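Local coordinates for protein sulfate transporter/antisigma-factor antagonist STAS (Planctomyces limnophilus, PDB 3T6O) that probably acts as an anti-sigma factor antagonist, a regulatory protein built on a STAS domain, at residues A[7-12]-A[16-21]. Sequence-based numbering, arbitrary orientation.
Sequences IRVTHE and TVISFP
T16 begins beside H11, in a non-hydrogen-bonded pair; its methyl CG2 turns to V9 CG1 at 3.6 Å, one beta-branched residue nestling against another. V17 follows, paired with T10 through two backbone bonds, of which V17 N to T10 O (2.7 Å) is almost straight at 178°. On the face it shares with T10 and R8, buried V17 offers its apolar CG2 to the aliphatic part of E12, whose OE2 accepts a hydrogen bond from T10 OG1 with its anti lone pair and also meets K112 in a salt bridge. A leucine in place of E12 would probably leave the charged K112 side chain without its carboxylate mate and T10 OG1 without its acceptor. The two strands form a beta hairpin at the edge of the mixed STAS sheet, where 8-12 is outermost within the chain. I18 points to the face of V9 and packs on A42 and I53; with CG1 anti to the carbonyl carbon (chi1 -52°), CD1 reaches V9 CG2 at 3.8 Å, while CG2 meets I7 CD1. V9 and I7 touch helix 29-41. S19 pairs with R8 through two backbone bonds, R8 N to S19 O being 2.8 Å; a water donates to T10 OG1 and V17 O. Beyond the strand, the buried F20 ring suits an apolar site, CE2 against I7 CG2 and the ring also touching I35, L55 and V58.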
# COMPACT_ATOMS: atom_id res chain seq x y z
N ILE A 7 -12.18 13.83 14.90
CA ILE A 7 -13.18 14.29 13.96
C ILE A 7 -14.51 14.33 14.71
O ILE A 7 -14.62 13.75 15.75
CB ILE A 7 -13.33 13.37 12.72
CG1 ILE A 7 -13.46 11.91 13.13
CG2 ILE A 7 -12.18 13.63 11.72
CD1 ILE A 7 -13.88 10.99 12.00
N ARG A 8 -15.48 15.03 14.16
CA ARG A 8 -16.84 14.89 14.67
C ARG A 8 -17.72 14.24 13.63
O ARG A 8 -17.63 14.48 12.43
CB ARG A 8 -17.44 16.18 15.21
CG ARG A 8 -17.15 17.43 14.44
CD ARG A 8 -18.18 18.54 14.81
NE ARG A 8 -18.25 19.60 13.80
CZ ARG A 8 -19.24 19.71 12.93
NH1 ARG A 8 -19.25 20.69 12.03
NH2 ARG A 8 -20.22 18.81 12.96
N VAL A 9 -18.54 13.30 14.10
CA VAL A 9 -19.36 12.50 13.21
C VAL A 9 -20.81 12.88 13.50
O VAL A 9 -21.25 12.77 14.61
CB VAL A 9 -19.15 10.98 13.43
CG1 VAL A 9 -20.09 10.16 12.56
CG2 VAL A 9 -17.63 10.54 13.17
N THR A 10 -21.53 13.35 12.49
CA THR A 10 -22.96 13.69 12.67
C THR A 10 -23.81 12.94 11.64
O THR A 10 -23.30 12.45 10.61
CB THR A 10 -23.19 15.19 12.53
OG1 THR A 10 -22.51 15.64 11.37
CG2 THR A 10 -22.68 16.00 13.79
N HIS A 11 -25.07 12.74 11.96
CA HIS A 11 -26.00 12.11 11.06
C HIS A 11 -26.96 13.17 10.60
O HIS A 11 -27.68 13.73 11.40
CB HIS A 11 -26.75 11.04 11.81
CG HIS A 11 -25.93 9.84 12.13
ND1 HIS A 11 -25.45 9.00 11.15
CD2 HIS A 11 -25.48 9.36 13.30
CE1 HIS A 11 -24.73 8.04 11.72
NE2 HIS A 11 -24.76 8.22 13.03
N GLU A 12 -26.95 13.45 9.31
CA GLU A 12 -27.75 14.53 8.76
C GLU A 12 -28.41 14.00 7.50
O GLU A 12 -27.73 13.61 6.56
CB GLU A 12 -26.84 15.73 8.49
CG GLU A 12 -26.08 16.20 9.71
CD GLU A 12 -25.27 17.50 9.48
OE1 GLU A 12 -25.81 18.43 8.82
OE2 GLU A 12 -24.13 17.59 9.97
N THR A 16 -23.84 10.21 6.82
CA THR A 16 -22.91 10.30 7.92
C THR A 16 -21.93 11.37 7.52
O THR A 16 -21.21 11.21 6.50
CB THR A 16 -22.16 8.97 8.14
OG1 THR A 16 -23.07 7.93 8.53
CG2 THR A 16 -21.08 9.13 9.23
N VAL A 17 -21.87 12.43 8.29
CA VAL A 17 -21.08 13.57 7.91
C VAL A 17 -19.87 13.56 8.81
O VAL A 17 -20.01 13.50 10.01
CB VAL A 17 -21.86 14.92 8.09
CG1 VAL A 17 -20.96 16.11 7.73
CG2 VAL A 17 -23.16 14.97 7.22
N ILE A 18 -18.68 13.60 8.21
CA ILE A 18 -17.43 13.72 8.96
C ILE A 18 -16.88 15.15 8.85
O ILE A 18 -16.70 15.66 7.73
CB ILE A 18 -16.35 12.79 8.36
CG1 ILE A 18 -16.88 11.36 8.21
CG2 ILE A 18 -14.96 12.97 9.07
CD1 ILE A 18 -17.23 10.65 9.43
N SER A 19 -16.66 15.80 9.98
CA SER A 19 -16.16 17.17 9.99
C SER A 19 -14.93 17.26 10.90
O SER A 19 -14.73 16.41 11.80
CB SER A 19 -17.23 18.13 10.56
OG SER A 19 -18.54 17.85 10.08
N PHE A 20 -14.18 18.34 10.71
CA PHE A 20 -12.92 18.55 11.40
C PHE A 20 -12.90 19.78 12.30
O PHE A 20 -13.17 20.86 11.84
CB PHE A 20 -11.82 18.67 10.34
CG PHE A 20 -11.70 17.45 9.52
CD1 PHE A 20 -12.60 17.20 8.51
CD2 PHE A 20 -10.75 16.50 9.81
CE1 PHE A 20 -12.56 16.04 7.80
CE2 PHE A 20 -10.70 15.32 9.11
CZ PHE A 20 -11.59 15.09 8.10
N PRO A 21 -12.51 19.63 13.55
CA PRO A 21 -12.24 20.78 14.44
C PRO A 21 -11.08 21.63 13.97
O PRO A 21 -10.18 21.11 13.34
CB PRO A 21 -11.84 20.15 15.77
CG PRO A 21 -12.43 18.79 15.75
CD PRO A 21 -12.69 18.38 14.30
O HOH W 1 -19.90 16.14 11.30